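Local coordinates for Beta/gama crystallin family protein (Methanosarcina acetivorans, PDB 3HZ2) that binds calcium ions through a betagamma-crystallin domain built from two Greek key motifs, at residues G63-S67 / V68-G72; A71-P74 / D75-S79. All blocks are in the same frame, centred on the assembly; numbering follows the deposited sequence.

Contact 1 of 2, residues G63-S67 / V68-G72; sequences GEYSS and VESAG
S70 turns its hydroxyl back onto the carbonyl of S67, and the ring of Y65 lies beside S70 and A71. Strand 63-65, an edge strand of the four-stranded sheet, ends here, and the chain bends through S66 and S67 into the short 3-10 segment 68-70. S67 O takes two hydrogen bonds from the same residue. S70 OG donates to it over 2.6 Å, nearly in line with the C=O bond (163° at the oxygen). S70 N, 2.9 Å from S67 O, sits well above the carbonyl plane, 51° out of it. The hydroxyl reaches this place because S70 OG stands between its own backbone N and carbonyl carbon (chi1 70°), facing back toward the preceding turn. S67 OG, anti to its own N, takes a weak bond from E69 N, 3.4 Å off, so backbone and side chain of S67 both receive N-H groups at the start of the 3-10 turn.

S70 OG is near the plane of the Y65 ring, at its edge and 4.1 Å from CD2, while the methyl of A71 approaches the same carbon obliquely, A71 CB to Y65 CD2 3.9 Å. A71 and Y65 both also rest on L60 of strand 56-60, and the Y65 hydroxyl at the far end of the ring is hydrogen-bonded to G61 O. The V68 side chain packs on I38 and I73. The contact thus has a polar part, S67 with S70, and an apolar part, Y65 with A71: S70 N and OG, both bonded to S67 O, close the first turn of the 3-10 segment and probably help to set its start, and Y65-A71 brings the residue after that segment against the last residue of the strand.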
ATOM      1  N   GLY A  63      -9.826  -6.091  -1.714  1.00 10.30           N
ATOM      2  CA  GLY A  63     -10.627  -5.671  -0.581  1.00 10.51           C
ATOM      3  C   GLY A  63     -10.218  -4.287  -0.127  1.00 10.69           C
ATOM      4  O   GLY A  63      -9.303  -3.682  -0.696  1.00  9.91           O
ATOM      5  N   GLU A  64     -10.886  -3.775   0.900  1.00 10.62           N
ATOM      6  CA  GLU A  64     -10.556  -2.451   1.400  1.00  9.71           C
ATOM      7  C   GLU A  64     -10.114  -2.499   2.848  1.00 10.09           C
ATOM      8  O   GLU A  64     -10.639  -3.271   3.655  1.00 10.47           O
ATOM      9  CB  GLU A  64     -11.744  -1.504   1.207  1.00  8.86           C
ATOM     10  CG  GLU A  64     -12.017  -1.255  -0.265  1.00  9.45           C
ATOM     11  CD  GLU A  64     -13.005  -0.143  -0.523  1.00 12.48           C
ATOM     12  OE1 GLU A  64     -13.366   0.580   0.431  1.00 11.80           O
ATOM     13  OE2 GLU A  64     -13.411   0.007  -1.694  1.00 12.88           O
ATOM     14  N   TYR A  65      -9.129  -1.670   3.167  1.00  7.58           N
ATOM     15  CA  TYR A  65      -8.570  -1.621   4.505  1.00  9.91           C
ATOM     16  C   TYR A  65      -8.568  -0.180   4.985  1.00  8.61           C
ATOM     17  O   TYR A  65      -7.635   0.565   4.710  1.00  8.66           O
ATOM     18  CB  TYR A  65      -7.147  -2.186   4.465  1.00  8.42           C
ATOM     19  CG  TYR A  65      -7.060  -3.497   3.707  1.00 10.71           C
ATOM     20  CD1 TYR A  65      -6.961  -3.522   2.313  1.00 10.70           C
ATOM     21  CD2 TYR A  65      -7.137  -4.717   4.380  1.00 11.04           C
ATOM     22  CE1 TYR A  65      -6.943  -4.733   1.611  1.00 10.98           C
ATOM     23  CE2 TYR A  65      -7.123  -5.927   3.688  1.00 12.72           C
ATOM     24  CZ  TYR A  65      -7.027  -5.928   2.305  1.00 11.08           C
ATOM     25  OH  TYR A  65      -7.033  -7.124   1.627  1.00 11.97           O
ATOM     26  N   SER A  66      -9.626   0.202   5.698  1.00  8.90           N
ATOM     27  CA  SER A  66      -9.767   1.565   6.202  1.00  9.80           C
ATOM     28  C   SER A  66      -8.609   1.971   7.104  1.00 10.58           C
ATOM     29  O   SER A  66      -8.364   3.157   7.323  1.00  8.15           O
ATOM     30  CB  SER A  66     -11.093   1.709   6.951  1.00 11.28           C
ATOM     31  OG  SER A  66     -11.184   0.773   8.008  1.00 12.30           O
ATOM     32  N   SER A  67      -7.911   0.974   7.636  1.00 11.06           N
ATOM     33  CA  SER A  67      -6.749   1.189   8.491  1.00 13.54           C
ATOM     34  C   SER A  67      -5.752   0.076   8.170  1.00 12.19           C
ATOM     35  O   SER A  67      -6.097  -1.098   8.246  1.00 12.62           O
ATOM     36  CB  SER A  67      -7.139   1.107   9.966  1.00 15.78           C
ATOM     37  OG  SER A  67      -5.982   1.088  10.785  1.00 20.25           O
ATOM     38  N   VAL A  68      -4.525   0.435   7.806  1.00 12.59           N
ATOM     39  CA  VAL A  68      -3.527  -0.583   7.475  1.00 14.64           C
ATOM     40  C   VAL A  68      -3.297  -1.550   8.631  1.00 15.26           C
ATOM     41  O   VAL A  68      -2.965  -2.714   8.423  1.00 15.43           O
ATOM     42  CB  VAL A  68      -2.172   0.049   7.077  1.00 14.87           C
ATOM     43  CG1 VAL A  68      -2.300   0.742   5.728  1.00 14.49           C
ATOM     44  CG2 VAL A  68      -1.720   1.036   8.134  1.00 16.44           C
ATOM     45  N   GLU A  69      -3.483  -1.075   9.854  1.00 16.75           N
ATOM     46  CA  GLU A  69      -3.281  -1.941  11.001  1.00 19.23           C
ATOM     47  C   GLU A  69      -4.247  -3.117  11.011  1.00 20.26           C
ATOM     48  O   GLU A  69      -3.971  -4.144  11.627  1.00 19.36           O
ATOM     49  CB  GLU A  69      -3.381  -1.130  12.286  1.00 20.48           C
ATOM     50  CG  GLU A  69      -2.254  -0.118  12.390  1.00 21.91           C
ATOM     51  CD  GLU A  69      -2.321   0.701  13.647  1.00 25.00           C
ATOM     52  OE1 GLU A  69      -2.132   0.131  14.745  1.00 24.91           O
ATOM     53  OE2 GLU A  69      -2.570   1.919  13.530  1.00 26.16           O
ATOM     54  N   SER A  70      -5.373  -2.978  10.314  1.00 22.47           N
ATOM     55  CA  SER A  70      -6.343  -4.066  10.240  1.00 23.66           C
ATOM     56  C   SER A  70      -5.733  -5.152   9.360  1.00 24.69           C
ATOM     57  O   SER A  70      -6.151  -6.312   9.392  1.00 25.28           O
ATOM     58  CB  SER A  70      -7.666  -3.581   9.634  1.00 25.32           C
ATOM     59  OG  SER A  70      -7.533  -3.296   8.251  1.00 28.43           O
ATOM     60  N   ALA A  71      -4.737  -4.761   8.569  1.00 22.21           N
ATOM     61  CA  ALA A  71      -4.043  -5.688   7.687  1.00 21.43           C
ATOM     62  C   ALA A  71      -2.737  -6.123   8.347  1.00 20.07           C
ATOM     63  O   ALA A  71      -1.879  -6.735   7.708  1.00 19.05           O
ATOM     64  CB  ALA A  71      -3.756  -5.020   6.351  1.00 22.33           C
ATOM     65  N   GLY A  72      -2.596  -5.793   9.629  1.00 18.71           N
ATOM     66  CA  GLY A  72      -1.400  -6.160  10.371  1.00 17.05           C
ATOM     67  C   GLY A  72      -0.184  -5.310  10.051  1.00 15.71           C
ATOM     68  O   GLY A  72       0.925  -5.614  10.485  1.00 15.06           O
TER

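Contact 2 of 2, residues A71-P74 / D75-S79; sequences AGIP and DNSIS. With CA (calcium ion), chain F; CA (calcium ion), chain E.
The calcium-binding loop of the second Greek key motif runs through D75-S79, and residues of this one short run serve two different calcium ions of the betagamma-crystallin domain. Ahead of them, I73 and P74 lead into a type II beta turn from P74 to S77, with D75 and N76 at its corners. The ends of the turn are bridged by water 1, which donates to P74 O and accepts from S77 N at 2.9 Å. A bond from the S77 hydroxyl to P74 O is modelled as well, but the position of S77 OG is less certain. The CG2 methyl of I73 meets CG1 of I78 at 3.8 Å, the two branched chains slanting across one another. I73 CG2 is anti to its own N, which carries this methyl toward I78 while I73 and P74 also lean on W58 of strand 56-60.

N76, the second corner residue, binds one calcium ion through OD1, 2.4 Å away; E9, K34, S36 and waters 2, 3 and 4 complete that site. D75 works in the second shell: its OD2 accepts from water 2, itself a ligand of this ion, at 2.5 Å, and its OD1 is hydrogen-bonded to S36. The carboxylate, close to the ion, probably strengthens the site electrostatically. At the next residue, S77, the chain reaches the other calcium ion, which D33, E49 and waters 5 and 6 also bind. Here S77 gives its backbone O and S79 its hydroxyl: S77 O lies 2.5 Å from the metal, and S79 OG, which is also hydrogen-bonded to N32, lies 2.6 Å from it.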
ATOM      1  N   ALA A  71      -4.737  -4.761   8.569  1.00 22.21           N
ATOM      2  CA  ALA A  71      -4.043  -5.688   7.687  1.00 21.43           C
ATOM      3  C   ALA A  71      -2.737  -6.123   8.347  1.00 20.07           C
ATOM      4  O   ALA A  71      -1.879  -6.735   7.708  1.00 19.05           O
ATOM      5  CB  ALA A  71      -3.756  -5.020   6.351  1.00 22.33           C
ATOM      6  N   GLY A  72      -2.596  -5.793   9.629  1.00 18.71           N
ATOM      7  CA  GLY A  72      -1.400  -6.160  10.371  1.00 17.05           C
ATOM      8  C   GLY A  72      -0.184  -5.310  10.051  1.00 15.71           C
ATOM      9  O   GLY A  72       0.925  -5.614  10.485  1.00 15.06           O
ATOM     10  N   ILE A  73      -0.391  -4.232   9.306  1.00 13.97           N
ATOM     11  CA  ILE A  73       0.699  -3.344   8.919  1.00 12.91           C
ATOM     12  C   ILE A  73       0.809  -2.138   9.850  1.00 12.64           C
ATOM     13  O   ILE A  73      -0.184  -1.476  10.137  1.00 12.34           O
ATOM     14  CB  ILE A  73       0.485  -2.821   7.481  1.00 12.47           C
ATOM     15  CG1 ILE A  73       0.332  -3.998   6.519  1.00 12.08           C
ATOM     16  CG2 ILE A  73       1.647  -1.928   7.069  1.00 13.26           C
ATOM     17  CD1 ILE A  73      -0.111  -3.591   5.122  1.00 10.84           C
ATOM     18  N   PRO A  74       2.023  -1.842  10.339  1.00 13.10           N
ATOM     19  CA  PRO A  74       2.181  -0.687  11.227  1.00 13.45           C
ATOM     20  C   PRO A  74       1.870   0.596  10.455  1.00 11.88           C
ATOM     21  O   PRO A  74       2.176   0.705   9.267  1.00 12.23           O
ATOM     22  CB  PRO A  74       3.644  -0.783  11.668  1.00 14.67           C
ATOM     23  CG  PRO A  74       4.307  -1.525  10.536  1.00 17.15           C
ATOM     24  CD  PRO A  74       3.292  -2.575  10.182  1.00 14.85           C
ATOM     25  N   ASP A  75       1.260   1.564  11.123  1.00 10.80           N
ATOM     26  CA  ASP A  75       0.895   2.812  10.462  1.00 11.54           C
ATOM     27  C   ASP A  75       2.113   3.636  10.045  1.00 11.32           C
ATOM     28  O   ASP A  75       3.141   3.620  10.719  1.00 11.78           O
ATOM     29  CB  ASP A  75      -0.014   3.634  11.381  1.00 11.87           C
ATOM     30  CG  ASP A  75      -0.673   4.790  10.661  1.00 11.77           C
ATOM     31  OD1 ASP A  75      -1.003   4.626   9.468  1.00  9.33           O
ATOM     32  OD2 ASP A  75      -0.873   5.850  11.288  1.00 12.63           O
ATOM     33  N   ASN A  76       1.993   4.338   8.918  1.00  9.64           N
ATOM     34  CA  ASN A  76       3.070   5.187   8.400  1.00  9.63           C
ATOM     35  C   ASN A  76       4.394   4.459   8.239  1.00  9.20           C
ATOM     36  O   ASN A  76       5.451   5.028   8.515  1.00  8.33           O
ATOM     37  CB  ASN A  76       3.288   6.389   9.327  1.00  8.49           C
ATOM     38  CG  ASN A  76       2.056   7.232   9.463  1.00  8.32           C
ATOM     39  OD1 ASN A  76       1.198   7.186   8.602  1.00  5.99           O
ATOM     40  ND2 ASN A  76       1.964   8.015  10.531  1.00  6.26           N
ATOM     41  N   SER A  77       4.350   3.216   7.775  1.00  9.14           N
ATOM     42  CA  SER A  77       5.581   2.451   7.642  1.00 10.44           C
ATOM     43  C   SER A  77       5.852   1.854   6.266  1.00 10.46           C
ATOM     44  O   SER A  77       6.959   1.414   6.000  1.00 10.39           O
ATOM     45  CB  SER A  77       5.599   1.330   8.674  1.00 12.62           C
ATOM     46  OG  SER A  77       4.585   0.384   8.386  1.00 17.92           O
ATOM     47  N   ILE A  78       4.852   1.803   5.399  1.00  8.93           N
ATOM     48  CA  ILE A  78       5.074   1.235   4.071  1.00  9.39           C
ATOM     49  C   ILE A  78       6.042   2.110   3.281  1.00  8.85           C
ATOM     50  O   ILE A  78       5.911   3.333   3.268  1.00 10.64           O
ATOM     51  CB  ILE A  78       3.743   1.095   3.302  1.00  9.55           C
ATOM     52  CG1 ILE A  78       2.862   0.057   4.006  1.00  9.48           C
ATOM     53  CG2 ILE A  78       4.011   0.706   1.844  1.00  9.44           C
ATOM     54  CD1 ILE A  78       1.461  -0.044   3.459  1.00 11.40           C
ATOM     55  N   SER A  79       7.023   1.487   2.629  1.00  9.62           N
ATOM     56  CA  SER A  79       7.999   2.238   1.843  1.00  8.28           C
ATOM     57  C   SER A  79       8.133   1.762   0.405  1.00  8.03           C
ATOM     58  O   SER A  79       8.834   2.378  -0.394  1.00 10.01           O
ATOM     59  CB  SER A  79       9.365   2.207   2.525  1.00  9.94           C
ATOM     60  OG  SER A  79       9.343   3.022   3.679  1.00 10.63           O
TER
HETATM   61 CA    CA F 102       9.231   2.446   6.210  1.00 14.17          CA
HETATM   62 CA    CA E 101      -0.669   8.384   7.672  1.00  9.26          CA
HETATM   63  O   HOH W   1       1.976   1.982   6.563  1.00  6.99           O
HETATM   64  O   HOH W   2      -1.412   8.064  10.229  1.00 13.92           O
HETATM   65  O   HOH W   3       1.022  10.315   7.478  1.00  8.33           O
HETATM   66  O   HOH W   4      -2.140  10.506   8.392  1.00 16.06           O
HETATM   67  O   HOH W   5       9.290   2.702   8.961  1.00 41.42           O
HETATM   68  O   HOH W   6      11.829   3.428   6.092  1.00 21.95           O

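How the contacts relate
Contacts 1 and 2 follow each other along the chain, overlapping at A71 and G72, with centres about 9 Å apart; both belong to the second Greek key motif. Contact 1 leaves strand 63-65, at the edge of the four-stranded sheet, and contact 2 carries the chain on toward strand 80-83 of the three-stranded sheet, so together they make the crossing between the two sheets. Their seam is a probable hydrogen bond from I73 N to V68 O (3.1 Å), with V68 and E69 packing against D75. The 3-10 turn is therefore directly joined to the calcium-binding loop, although it supplies no metal ligand itself.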